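Local coordinates for UDP-galactopyranose mutase (Deinococcus radiodurans, PDB 3HDQ), which binds FAD and UDP-galactopyranose and probably interconverts this sugar nucleotide with UDP-galactofuranose, as a flavin-dependent mutase, at residues G66-C71 with G83-H88; E160-S165 with L191-T196; V362-L365 with R369-N372. One frame throughout, in Å; residues are numbered along the deposited sequence.

Contact 1 of 3, residues G66-C71 with G83-H88; sequences GNAYDC and GPHIFH. With FAD (flavin-adenine dinucleotide), chain L.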
loop_
_atom_site.group_PDB
_atom_site.type_symbol
_atom_site.label_atom_id
_atom_site.label_comp_id
_atom_site.label_asym_id
_atom_site.label_seq_id
_atom_site.Cartn_x
_atom_site.Cartn_y
_atom_site.Cartn_z
ATOM N N GLY A 66 -5.772 -9.767 -3.905
ATOM C CA GLY A 66 -5.483 -11.024 -4.580
ATOM C C GLY A 66 -4.511 -10.855 -5.747
ATOM O O GLY A 66 -3.511 -10.142 -5.630
ATOM N N ASN A 67 -4.806 -11.515 -6.870
ATOM C CA ASN A 67 -3.980 -11.455 -8.086
ATOM C C ASN A 67 -3.950 -10.076 -8.715
ATOM O O ASN A 67 -3.050 -9.769 -9.500
ATOM C CB ASN A 67 -4.511 -12.423 -9.167
ATOM C CG ASN A 67 -4.062 -13.837 -8.946
ATOM O OD1 ASN A 67 -3.152 -14.084 -8.153
ATOM N ND2 ASN A 67 -4.697 -14.784 -9.629
ATOM N N ALA A 68 -4.974 -9.279 -8.419
ATOM C CA ALA A 68 -5.194 -8.028 -9.121
ATOM C C ALA A 68 -4.516 -6.869 -8.400
ATOM O O ALA A 68 -4.623 -5.716 -8.815
ATOM C CB ALA A 68 -6.674 -7.766 -9.271
ATOM N N TYR A 69 -3.819 -7.182 -7.319
ATOM C CA TYR A 69 -3.096 -6.168 -6.575
ATOM C C TYR A 69 -2.143 -5.424 -7.504
ATOM O O TYR A 69 -1.490 -6.041 -8.349
ATOM C CB TYR A 69 -2.302 -6.849 -5.463
ATOM C CG TYR A 69 -1.349 -5.951 -4.707
ATOM C CD1 TYR A 69 -1.821 -5.019 -3.798
ATOM C CD2 TYR A 69 0.020 -6.067 -4.872
ATOM C CE1 TYR A 69 -0.954 -4.216 -3.078
ATOM C CE2 TYR A 69 0.895 -5.269 -4.165
ATOM C CZ TYR A 69 0.397 -4.343 -3.272
ATOM O OH TYR A 69 1.253 -3.541 -2.567
ATOM N N ASP A 70 -2.061 -4.106 -7.359
ATOM C CA ASP A 70 -1.012 -3.350 -8.039
ATOM C C ASP A 70 -0.246 -2.421 -7.088
ATOM O O ASP A 70 -0.705 -2.112 -5.990
ATOM C CB ASP A 70 -1.554 -2.587 -9.259
ATOM C CG ASP A 70 -2.616 -1.579 -8.905
ATOM O OD1 ASP A 70 -3.415 -1.248 -9.799
ATOM O OD2 ASP A 70 -2.658 -1.109 -7.750
ATOM N N CYS A 71 0.931 -1.994 -7.510
ATOM C CA CYS A 71 1.774 -1.170 -6.661
ATOM C C CYS A 71 2.832 -0.445 -7.485
ATOM O O CYS A 71 3.098 -0.788 -8.642
ATOM C CB CYS A 71 2.462 -2.043 -5.615
ATOM S SG CYS A 71 3.605 -3.211 -6.354
ATOM N N GLY A 83 1.249 -10.177 -13.087
ATOM C CA GLY A 83 0.903 -10.198 -14.496
ATOM C C GLY A 83 -0.150 -9.168 -14.848
ATOM O O GLY A 83 -0.874 -8.690 -13.982
ATOM N N PRO A 84 -0.253 -8.835 -16.133
ATOM C CA PRO A 84 -1.140 -7.757 -16.581
ATOM C C PRO A 84 -2.600 -8.082 -16.280
ATOM O O PRO A 84 -3.077 -9.158 -16.647
ATOM C CB PRO A 84 -0.924 -7.746 -18.092
ATOM C CG PRO A 84 -0.521 -9.157 -18.426
ATOM C CD PRO A 84 0.267 -9.643 -17.251
ATOM N N HIS A 85 -3.297 -7.171 -15.611
ATOM C CA HIS A 85 -4.742 -7.301 -15.414
ATOM C C HIS A 85 -5.526 -6.192 -16.123
ATOM O O HIS A 85 -5.489 -5.032 -15.709
ATOM C CB HIS A 85 -5.068 -7.336 -13.924
ATOM C CG HIS A 85 -4.699 -8.632 -13.274
ATOM N ND1 HIS A 85 -3.412 -9.127 -13.286
ATOM C CD2 HIS A 85 -5.450 -9.548 -12.620
ATOM C CE1 HIS A 85 -3.386 -10.292 -12.665
ATOM N NE2 HIS A 85 -4.609 -10.567 -12.249
ATOM N N ILE A 86 -6.211 -6.555 -17.206
ATOM C CA ILE A 86 -6.980 -5.595 -17.982
ATOM C C ILE A 86 -8.479 -5.790 -17.697
ATOM O O ILE A 86 -9.037 -6.860 -17.963
ATOM C CB ILE A 86 -6.697 -5.724 -19.514
ATOM C CG1 ILE A 86 -5.232 -5.422 -19.857
ATOM C CG2 ILE A 86 -7.575 -4.771 -20.301
ATOM C CD1 ILE A 86 -4.265 -6.530 -19.545
ATOM N N PHE A 87 -9.135 -4.772 -17.147
ATOM C CA PHE A 87 -10.541 -4.938 -16.810
ATOM C C PHE A 87 -11.458 -4.802 -18.020
ATOM O O PHE A 87 -11.334 -3.864 -18.807
ATOM C CB PHE A 87 -11.018 -3.993 -15.700
ATOM C CG PHE A 87 -12.450 -4.238 -15.310
ATOM C CD1 PHE A 87 -12.773 -5.264 -14.434
ATOM C CD2 PHE A 87 -13.479 -3.491 -15.870
ATOM C CE1 PHE A 87 -14.103 -5.522 -14.102
ATOM C CE2 PHE A 87 -14.802 -3.737 -15.537
ATOM C CZ PHE A 87 -15.116 -4.758 -14.652
ATOM N N HIS A 88 -12.376 -5.751 -18.171
ATOM C CA HIS A 88 -13.322 -5.710 -19.279
ATOM C C HIS A 88 -14.603 -6.426 -18.912
ATOM O O HIS A 88 -14.575 -7.471 -18.281
ATOM C CB HIS A 88 -12.720 -6.325 -20.548
ATOM C CG HIS A 88 -12.334 -7.763 -20.397
ATOM N ND1 HIS A 88 -13.169 -8.798 -20.763
ATOM C CD2 HIS A 88 -11.210 -8.339 -19.911
ATOM C CE1 HIS A 88 -12.573 -9.950 -20.510
ATOM N NE2 HIS A 88 -11.385 -9.700 -19.988
HETATM P PA FAD L . -7.585 -14.440 -6.097
HETATM O O1A FAD L . -7.116 -13.211 -6.614
HETATM O O2A FAD L . -6.681 -15.461 -6.435
HETATM O O5B FAD L . -7.653 -14.268 -4.561
HETATM C C5B FAD L . -7.821 -15.296 -3.659
HETATM C C4B FAD L . -7.046 -14.936 -2.435
HETATM O O4B FAD L . -7.183 -15.924 -1.478
HETATM C C3B FAD L . -5.576 -14.885 -2.773
HETATM O O3B FAD L . -5.030 -13.618 -2.616
HETATM C C2B FAD L . -4.943 -15.841 -1.818
HETATM O O2B FAD L . -3.791 -15.289 -1.309
HETATM C C1B FAD L . -6.004 -16.029 -0.775
HETATM N N9A FAD L . -5.844 -17.297 -0.070
HETATM C C8A FAD L . -5.775 -18.534 -0.574
HETATM N N7A FAD L . -5.617 -19.402 0.393
HETATM C C5A FAD L . -5.578 -18.743 1.540
HETATM C C6A FAD L . -5.430 -19.127 2.854
HETATM N N6A FAD L . -5.456 -20.372 3.184
HETATM N N1A FAD L . -5.425 -18.205 3.839
HETATM C C2A FAD L . -5.551 -16.897 3.536
HETATM N N3A FAD L . -5.697 -16.522 2.248
HETATM C C4A FAD L . -5.700 -17.416 1.263
HETATM N N1 FAD L . -8.768 -11.127 -15.456
HETATM C C2 FAD L . -9.297 -10.196 -16.257
HETATM O O2 FAD L . -10.458 -9.920 -16.209
HETATM N N3 FAD L . -8.488 -9.567 -17.115
HETATM C C4 FAD L . -7.168 -9.866 -17.164
HETATM O O4 FAD L . -6.439 -9.316 -17.919
HETATM C C4X FAD L . -6.663 -10.818 -16.358
HETATM N N5 FAD L . -5.350 -11.119 -16.430
HETATM C C5X FAD L . -4.844 -12.069 -15.619
HETATM C C6 FAD L . -3.502 -12.359 -15.690
HETATM C C7 FAD L . -2.976 -13.318 -14.872
HETATM C C7M FAD L . -1.542 -13.646 -14.941
HETATM C C8 FAD L . -3.774 -13.974 -13.980
HETATM C C8M FAD L . -3.155 -15.012 -13.123
HETATM C C9 FAD L . -5.119 -13.675 -13.905
HETATM C C9A FAD L . -5.667 -12.724 -14.729
HETATM N N10 FAD L . -6.993 -12.407 -14.664
HETATM C C10 FAD L . -7.474 -11.457 -15.492
HETATM C "C1'" FAD L . -7.938 -13.167 -13.807
HETATM C "C2'" FAD L . -8.072 -12.602 -12.411
HETATM O "O2'" FAD L . -6.820 -12.705 -11.834
HETATM C "C3'" FAD L . -9.060 -13.374 -11.542
HETATM O "O3'" FAD L . -10.350 -13.328 -11.964
HETATM C "C4'" FAD L . -9.245 -12.692 -10.236
HETATM O "O4'" FAD L . -8.034 -12.041 -10.002
HETATM C "C5'" FAD L . -9.580 -13.737 -9.213
HETATM O "O5'" FAD L . -10.198 -13.270 -8.072
HETATM P P FAD L . -10.339 -14.226 -6.858
HETATM O O1P FAD L . -10.767 -13.488 -5.735
HETATM O O2P FAD L . -11.326 -15.179 -7.198
HETATM O O3P FAD L . -8.967 -14.932 -6.632
#
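The imidazole of His85 is sandwiched between the backbone at Asn67 and Ala68 and the isoalloxazine of FAD. Over one face Ala68 CA makes a CH-pi contact, 4.1 Å from the centroid of the His85 ring, and Asn67 O comes to 3.2 Å from His85 CE1. Over the other face FAD C5X sits above the centre, 3.7 Å from the plane of the His85 ring. A chi1 of -74°, with CG beside the backbone N, turns the ring into this slot.

Hydrogen bonds fix its rotation. ND1 of His85 donates to Gly83 O at 2.7 Å; the oxygen lies in the ring plane, although ND1 stands 45° above the carbonyl plane. NE2 of His85 pairs with the ribityl FAD O2' at 3.1 Å. With an alanine at His85, Gly83 O and FAD O2' would probably both lose a partner, and a gap would open between Ala68 and the flavin.

Backbone groups bind two further parts of the cofactor, a phosphate and the pyrimidine edge of the flavin: Asn67 N donates almost straight (170°) to the phosphate FAD O1A, while Ile86 N meets FAD O4 at 2.9 Å and Ile86 O accepts from FAD N3. At Gly66 a side chain would run into FAD O1A.

Met373 of helix 373-388 touches the His85 side chain, Phe87 packs into helix 92-99, and Cys71 pairs by backbone with Ile79 of strand 78-79.

Contact 2 of 3, residues E160-S165 with L191-T196; sequences EDVVVS and LDASVT. With GDU (galactose-uridine-5'-diphosphate), chain K.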
loop_
_atom_site.group_PDB
_atom_site.type_symbol
_atom_site.label_atom_id
_atom_site.label_comp_id
_atom_site.label_asym_id
_atom_site.label_seq_id
_atom_site.Cartn_x
_atom_site.Cartn_y
_atom_site.Cartn_z
ATOM N N GLU A 160 -7.777 -28.192 -29.313
ATOM C CA GLU A 160 -7.396 -28.439 -30.703
ATOM C C GLU A 160 -8.604 -28.361 -31.636
ATOM O O GLU A 160 -8.564 -27.664 -32.649
ATOM C CB GLU A 160 -6.720 -29.800 -30.856
ATOM C CG GLU A 160 -6.400 -30.190 -32.306
ATOM C CD GLU A 160 -5.620 -31.488 -32.379
ATOM O OE1 GLU A 160 -4.599 -31.564 -33.098
ATOM O OE2 GLU A 160 -6.024 -32.434 -31.681
ATOM N N ASP A 161 -9.675 -29.069 -31.287
ATOM C CA ASP A 161 -10.888 -29.074 -32.100
ATOM C C ASP A 161 -11.409 -27.674 -32.390
ATOM O O ASP A 161 -11.758 -27.383 -33.533
ATOM C CB ASP A 161 -12.020 -29.868 -31.428
ATOM C CG ASP A 161 -11.693 -31.337 -31.242
ATOM O OD1 ASP A 161 -10.754 -31.848 -31.895
ATOM O OD2 ASP A 161 -12.389 -31.982 -30.427
ATOM N N VAL A 162 -11.501 -26.823 -31.364
ATOM C CA VAL A 162 -12.148 -25.521 -31.548
ATOM C C VAL A 162 -11.422 -24.653 -32.563
ATOM O O VAL A 162 -12.044 -23.890 -33.291
ATOM C CB VAL A 162 -12.309 -24.698 -30.240
ATOM C CG1 VAL A 162 -13.764 -24.626 -29.837
ATOM C CG2 VAL A 162 -11.446 -25.249 -29.133
ATOM N N VAL A 163 -10.105 -24.781 -32.606
ATOM C CA VAL A 163 -9.295 -23.955 -33.487
ATOM C C VAL A 163 -9.180 -24.555 -34.885
ATOM O O VAL A 163 -9.501 -23.908 -35.877
ATOM C CB VAL A 163 -7.892 -23.737 -32.886
ATOM C CG1 VAL A 163 -6.982 -22.999 -33.875
ATOM C CG2 VAL A 163 -8.015 -22.988 -31.561
ATOM N N VAL A 164 -8.735 -25.802 -34.956
ATOM C CA VAL A 164 -8.488 -26.449 -36.239
ATOM C C VAL A 164 -9.761 -26.537 -37.104
ATOM O O VAL A 164 -9.690 -26.588 -38.320
ATOM C CB VAL A 164 -7.818 -27.827 -36.031
ATOM C CG1 VAL A 164 -8.860 -28.925 -35.762
ATOM C CG2 VAL A 164 -6.946 -28.173 -37.207
ATOM N N SER A 165 -10.923 -26.512 -36.468
ATOM C CA SER A 165 -12.194 -26.595 -37.185
ATOM C C SER A 165 -12.691 -25.239 -37.680
ATOM O O SER A 165 -13.714 -25.155 -38.368
ATOM C CB SER A 165 -13.271 -27.239 -36.296
ATOM O OG SER A 165 -13.675 -26.362 -35.262
ATOM N N LEU A 191 -6.792 -30.477 -23.538
ATOM C CA LEU A 191 -7.536 -29.468 -22.797
ATOM C C LEU A 191 -8.953 -29.413 -23.311
ATOM O O LEU A 191 -9.200 -29.697 -24.485
ATOM C CB LEU A 191 -6.875 -28.096 -22.941
ATOM C CG LEU A 191 -5.520 -27.944 -22.252
ATOM C CD1 LEU A 191 -4.803 -26.689 -22.739
ATOM C CD2 LEU A 191 -5.699 -27.918 -20.738
ATOM N N ASP A 192 -9.894 -29.065 -22.439
ATOM C CA ASP A 192 -11.253 -28.788 -22.894
ATOM C C ASP A 192 -11.263 -27.610 -23.881
ATOM O O ASP A 192 -10.444 -26.688 -23.782
ATOM C CB ASP A 192 -12.176 -28.492 -21.712
ATOM C CG ASP A 192 -13.633 -28.366 -22.127
ATOM O OD1 ASP A 192 -14.324 -29.409 -22.226
ATOM O OD2 ASP A 192 -14.094 -27.221 -22.344
ATOM N N ALA A 193 -12.203 -27.658 -24.821
ATOM C CA ALA A 193 -12.393 -26.634 -25.838
ATOM C C ALA A 193 -12.403 -25.196 -25.306
ATOM O O ALA A 193 -12.002 -24.261 -26.006
ATOM C CB ALA A 193 -13.690 -26.907 -26.592
ATOM N N SER A 194 -12.866 -25.025 -24.075
ATOM C CA SER A 194 -13.146 -23.691 -23.533
ATOM C C SER A 194 -11.901 -22.828 -23.306
ATOM O O SER A 194 -12.009 -21.619 -23.129
ATOM C CB SER A 194 -13.930 -23.808 -22.226
ATOM O OG SER A 194 -13.129 -24.429 -21.233
ATOM N N VAL A 195 -10.732 -23.456 -23.287
ATOM C CA VAL A 195 -9.484 -22.747 -23.053
ATOM C C VAL A 195 -9.091 -21.929 -24.285
ATOM O O VAL A 195 -8.964 -20.710 -24.197
ATOM C CB VAL A 195 -8.346 -23.716 -22.651
ATOM C CG1 VAL A 195 -7.012 -22.993 -22.594
ATOM C CG2 VAL A 195 -8.668 -24.360 -21.312
ATOM N N THR A 196 -8.925 -22.583 -25.434
ATOM C CA THR A 196 -8.593 -21.851 -26.656
ATOM C C THR A 196 -9.799 -21.105 -27.239
ATOM O O THR A 196 -9.624 -20.100 -27.924
ATOM C CB THR A 196 -7.947 -22.739 -27.740
ATOM O OG1 THR A 196 -8.865 -23.758 -28.139
ATOM C CG2 THR A 196 -6.664 -23.371 -27.220
HETATM N N1 GDU K . -3.844 -18.768 -26.709
HETATM C C2 GDU K . -2.952 -18.959 -27.565
HETATM N N3 GDU K . -2.164 -18.249 -28.253
HETATM C C4 GDU K . -2.293 -16.933 -28.008
HETATM C C5 GDU K . -3.306 -16.510 -27.012
HETATM C C6 GDU K . -4.040 -17.456 -26.394
HETATM O O2 GDU K . -2.765 -20.343 -27.829
HETATM O O4 GDU K . -1.575 -16.109 -28.570
HETATM C C1D GDU K . -4.579 -19.814 -26.056
HETATM C C2D GDU K . -3.917 -20.541 -24.861
HETATM O O2D GDU K . -4.402 -21.867 -24.693
HETATM C C3D GDU K . -4.325 -19.629 -23.722
HETATM C C4D GDU K . -5.798 -19.446 -24.082
HETATM O O4D GDU K . -5.840 -19.381 -25.511
HETATM O O3D GDU K . -4.116 -20.255 -22.459
HETATM C C5D GDU K . -6.555 -18.378 -23.308
HETATM O O5D GDU K . -5.895 -17.151 -23.672
HETATM P PA GDU K . -5.791 -15.908 -22.676
HETATM O O1A GDU K . -5.349 -14.726 -23.467
HETATM O O2A GDU K . -7.134 -15.650 -22.132
HETATM O O3A GDU K . -4.680 -16.173 -21.571
HETATM P PB GDU K . -4.719 -15.498 -20.140
HETATM O O1B GDU K . -3.514 -16.088 -19.510
HETATM O O2B GDU K . -5.874 -15.830 -19.270
HETATM O O3B GDU K . -4.482 -13.910 -20.169
HETATM C "C1'" GDU K . -4.729 -12.854 -19.220
HETATM C "C2'" GDU K . -6.197 -12.396 -19.349
HETATM C "C3'" GDU K . -6.440 -12.177 -20.861
HETATM C "C4'" GDU K . -5.602 -10.939 -21.300
HETATM C "C5'" GDU K . -4.126 -11.161 -20.867
HETATM C "C6'" GDU K . -3.244 -9.885 -20.986
HETATM O "O2'" GDU K . -7.103 -13.336 -18.744
HETATM O "O3'" GDU K . -7.857 -12.004 -21.089
HETATM O "O4'" GDU K . -6.169 -9.771 -20.670
HETATM O "O5'" GDU K . -3.850 -11.756 -19.568
HETATM O "O6'" GDU K . -2.449 -9.868 -22.195
#
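Val162 and Val163, near the start of helix 159-184, pack against Ala193 and Thr196 of the loop that follows this long helix; the contact is van der Waals, with no hydrogen bond passing between the two segments. Val162 does most of the touching with its CG2 branch, which lies 3.8 Å from Ala193 CB and 3.3 Å from Ala193 O. The same methyl approaches Thr196 OG1 very closely, and as the Val162 rotamer is itself unusual, that approach is doubtful in detail. Val163 crosses Thr196 at about a right angle, its CG2 3.8 Å from Thr196 CB.

The loop gets its shape from a type I beta turn, Asp192 to Val195, reinforced by an Asx turn in which Asp192 OD2 accepts from Ser194 N at 3.1 Å, met from above the carboxylate plane. On the helix, Asp161 O takes Ser165 N and Ser165 OG from opposite faces of its plane.

Thr196 faces two ways. With chi1 at 62° its hydroxyl turns to the helix, where Ser159 O is its hydrogen-bond partner, and its CG2 lies 3.7 Å from GDU O2D on the substrate ribose. Beside it Val195 O comes to 3.4 Å from GDU C4D.

Contact 3 of 3, residues V362-L365 with R369-N372; sequences VGRL and RYYN. With FAD (flavin-adenine dinucleotide), chain L.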
loop_
_atom_site.group_PDB
_atom_site.type_symbol
_atom_site.label_atom_id
_atom_site.label_comp_id
_atom_site.label_asym_id
_atom_site.label_seq_id
_atom_site.Cartn_x
_atom_site.Cartn_y
_atom_site.Cartn_z
ATOM N N VAL A 362 -16.316 -19.502 -3.263
ATOM C CA VAL A 362 -16.503 -18.483 -4.297
ATOM C C VAL A 362 -15.173 -18.122 -4.919
ATOM O O VAL A 362 -14.169 -18.046 -4.216
ATOM C CB VAL A 362 -17.081 -17.164 -3.725
ATOM C CG1 VAL A 362 -17.556 -16.262 -4.861
ATOM C CG2 VAL A 362 -18.207 -17.438 -2.742
ATOM N N GLY A 363 -15.169 -17.894 -6.233
ATOM C CA GLY A 363 -14.006 -17.344 -6.909
ATOM C C GLY A 363 -13.298 -18.322 -7.822
ATOM O O GLY A 363 -13.630 -19.512 -7.850
ATOM N N ARG A 364 -12.310 -17.825 -8.564
ATOM C CA ARG A 364 -11.607 -18.654 -9.537
ATOM C C ARG A 364 -11.046 -19.946 -8.928
ATOM O O ARG A 364 -11.243 -21.028 -9.484
ATOM C CB ARG A 364 -10.491 -17.874 -10.252
ATOM C CG ARG A 364 -9.626 -18.760 -11.128
ATOM C CD ARG A 364 -8.372 -18.066 -11.701
ATOM N NE ARG A 364 -8.675 -17.280 -12.887
ATOM C CZ ARG A 364 -7.834 -17.067 -13.895
ATOM N NH1 ARG A 364 -6.617 -17.578 -13.883
ATOM N NH2 ARG A 364 -8.217 -16.320 -14.917
ATOM N N LEU A 365 -10.350 -19.835 -7.800
ATOM C CA LEU A 365 -9.650 -20.982 -7.203
ATOM C C LEU A 365 -10.581 -21.935 -6.461
ATOM O O LEU A 365 -10.444 -23.155 -6.551
ATOM C CB LEU A 365 -8.579 -20.506 -6.228
ATOM C CG LEU A 365 -7.563 -19.562 -6.866
ATOM C CD1 LEU A 365 -6.516 -19.163 -5.844
ATOM C CD2 LEU A 365 -6.944 -20.256 -8.071
ATOM N N ARG A 369 -12.933 -22.406 -11.603
ATOM C CA ARG A 369 -13.479 -21.834 -12.820
ATOM C C ARG A 369 -12.501 -20.834 -13.436
ATOM O O ARG A 369 -11.954 -19.988 -12.735
ATOM C CB ARG A 369 -14.839 -21.198 -12.530
ATOM C CG ARG A 369 -15.903 -22.248 -12.211
ATOM C CD ARG A 369 -17.255 -21.628 -11.972
ATOM N NE ARG A 369 -18.202 -22.556 -11.362
ATOM C CZ ARG A 369 -19.423 -22.205 -10.968
ATOM N NH1 ARG A 369 -19.830 -20.952 -11.123
ATOM N NH2 ARG A 369 -20.233 -23.095 -10.415
ATOM N N TYR A 370 -12.262 -20.964 -14.741
ATOM C CA TYR A 370 -11.327 -20.084 -15.457
ATOM C C TYR A 370 -11.995 -18.720 -15.700
ATOM O O TYR A 370 -12.339 -18.379 -16.832
ATOM C CB TYR A 370 -10.884 -20.748 -16.782
ATOM C CG TYR A 370 -9.665 -20.160 -17.501
ATOM C CD1 TYR A 370 -9.183 -18.888 -17.202
ATOM C CD2 TYR A 370 -9.028 -20.870 -18.514
ATOM C CE1 TYR A 370 -8.083 -18.349 -17.876
ATOM C CE2 TYR A 370 -7.927 -20.339 -19.198
ATOM C CZ TYR A 370 -7.462 -19.078 -18.873
ATOM O OH TYR A 370 -6.374 -18.543 -19.535
ATOM N N TYR A 371 -12.164 -17.946 -14.625
ATOM C CA TYR A 371 -12.947 -16.706 -14.658
ATOM C C TYR A 371 -12.098 -15.442 -14.790
ATOM O O TYR A 371 -11.021 -15.336 -14.191
ATOM C CB TYR A 371 -13.797 -16.576 -13.388
ATOM C CG TYR A 371 -15.159 -17.238 -13.448
ATOM C CD1 TYR A 371 -15.629 -17.786 -14.626
ATOM C CD2 TYR A 371 -15.988 -17.284 -12.326
ATOM C CE1 TYR A 371 -16.871 -18.379 -14.689
ATOM C CE2 TYR A 371 -17.241 -17.874 -12.383
ATOM C CZ TYR A 371 -17.676 -18.419 -13.576
ATOM O OH TYR A 371 -18.916 -19.017 -13.675
ATOM N N ASN A 372 -12.596 -14.480 -15.559
ATOM C CA ASN A 372 -11.987 -13.149 -15.594
ATOM C C ASN A 372 -12.466 -12.349 -14.382
ATOM O O ASN A 372 -13.357 -12.790 -13.654
ATOM C CB ASN A 372 -12.334 -12.407 -16.896
ATOM C CG ASN A 372 -11.919 -13.176 -18.138
ATOM O OD1 ASN A 372 -10.821 -13.733 -18.200
ATOM N ND2 ASN A 372 -12.798 -13.214 -19.137
HETATM P PA FAD L . -7.585 -14.440 -6.097
HETATM O O1A FAD L . -7.116 -13.211 -6.614
HETATM O O2A FAD L . -6.681 -15.461 -6.435
HETATM O O5B FAD L . -7.653 -14.268 -4.561
HETATM C C5B FAD L . -7.821 -15.296 -3.659
HETATM C C4B FAD L . -7.046 -14.936 -2.435
HETATM O O4B FAD L . -7.183 -15.924 -1.478
HETATM C C3B FAD L . -5.576 -14.885 -2.773
HETATM O O3B FAD L . -5.030 -13.618 -2.616
HETATM C C2B FAD L . -4.943 -15.841 -1.818
HETATM O O2B FAD L . -3.791 -15.289 -1.309
HETATM C C1B FAD L . -6.004 -16.029 -0.775
HETATM N N9A FAD L . -5.844 -17.297 -0.070
HETATM C C8A FAD L . -5.775 -18.534 -0.574
HETATM N N7A FAD L . -5.617 -19.402 0.393
HETATM C C5A FAD L . -5.578 -18.743 1.540
HETATM C C6A FAD L . -5.430 -19.127 2.854
HETATM N N6A FAD L . -5.456 -20.372 3.184
HETATM N N1A FAD L . -5.425 -18.205 3.839
HETATM C C2A FAD L . -5.551 -16.897 3.536
HETATM N N3A FAD L . -5.697 -16.522 2.248
HETATM C C4A FAD L . -5.700 -17.416 1.263
HETATM N N1 FAD L . -8.768 -11.127 -15.456
HETATM C C2 FAD L . -9.297 -10.196 -16.257
HETATM O O2 FAD L . -10.458 -9.920 -16.209
HETATM N N3 FAD L . -8.488 -9.567 -17.115
HETATM C C4 FAD L . -7.168 -9.866 -17.164
HETATM O O4 FAD L . -6.439 -9.316 -17.919
HETATM C C4X FAD L . -6.663 -10.818 -16.358
HETATM N N5 FAD L . -5.350 -11.119 -16.430
HETATM C C5X FAD L . -4.844 -12.069 -15.619
HETATM C C6 FAD L . -3.502 -12.359 -15.690
HETATM C C7 FAD L . -2.976 -13.318 -14.872
HETATM C C7M FAD L . -1.542 -13.646 -14.941
HETATM C C8 FAD L . -3.774 -13.974 -13.980
HETATM C C8M FAD L . -3.155 -15.012 -13.123
HETATM C C9 FAD L . -5.119 -13.675 -13.905
HETATM C C9A FAD L . -5.667 -12.724 -14.729
HETATM N N10 FAD L . -6.993 -12.407 -14.664
HETATM C C10 FAD L . -7.474 -11.457 -15.492
HETATM C "C1'" FAD L . -7.938 -13.167 -13.807
HETATM C "C2'" FAD L . -8.072 -12.602 -12.411
HETATM O "O2'" FAD L . -6.820 -12.705 -11.834
HETATM C "C3'" FAD L . -9.060 -13.374 -11.542
HETATM O "O3'" FAD L . -10.350 -13.328 -11.964
HETATM C "C4'" FAD L . -9.245 -12.692 -10.236
HETATM O "O4'" FAD L . -8.034 -12.041 -10.002
HETATM C "C5'" FAD L . -9.580 -13.737 -9.213
HETATM O "O5'" FAD L . -10.198 -13.270 -8.072
HETATM P P FAD L . -10.339 -14.226 -6.858
HETATM O O1P FAD L . -10.767 -13.488 -5.735
HETATM O O2P FAD L . -11.326 -15.179 -7.198
HETATM O O3P FAD L . -8.967 -14.932 -6.632
#
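Arg364 and Tyr370-Tyr371 meet in the FAD-binding connection between strand 359-361, at the edge of the parallel Rossmann-like sheet, and helix 373-388. The guanidinium of Arg364 is clasped on both faces, Tyr370 CD1 over one and FAD C1' over the other, with the arginine's NH2 3.6 Å from Tyr370 CD1. That nitrogen lies near the plane of the Tyr370 ring, at its edge, so the arrangement is not a stack of the two groups. The side chain runs out extended from the backbone (chi1 172°) and then bends at chi3, -82°, which brings its edge to Tyr371 O. Here NH2 of Arg364 donates to Tyr371 O at 3.1 Å with the oxygen in the guanidinium plane, and NE adds a weak bond to the same atom. FAD O3' donates to Tyr371 O as well, again at 3.1 Å, so one carbonyl ties arginine and ribityl chain together.

A backbone bond closes the short loop between the segments: Arg369 N reaches a lone pair of Arg364 O, 3.0 Å away. Arg364 N donates to the phosphate FAD O2P at 3.1 Å, and at Gly363 a side chain would collide with that oxygen. Tyr370 centres an inverse gamma turn, and its OH bonds GDU O2B of the substrate. Asn372 CB comes to 3.2 Å from FAD O2.

Asn372 occupies the N-cap position of helix 373-388, whose Gln379 bonds Gly363 N. From strand 320-336, Tyr334 O takes Arg364 NH1, and Tyr335 and Pro336 touch the arginine side chain.

In the fold
Contacts 1 and 3 share FAD. Their centres are 14 Å apart and they touch directly, His88 CE1 packing 3.5 Å from Asn372 ND2; between them they bond neighbouring ribityl hydroxyls and one oxygen on each phosphate. Contact 2 stands at the other end of the active site, with its centre 26 Å from that of contact 1 and 20 Å from that of contact 3, and it borders the ribose of the substrate rather than the flavin. The substrate spans the interval: it touches Pro84 and Ile86 of contact 1, while Tyr370 of contact 3 binds its diphosphate. Nearest atoms of contacts 2 and 3 are about 4 Å apart, without touching.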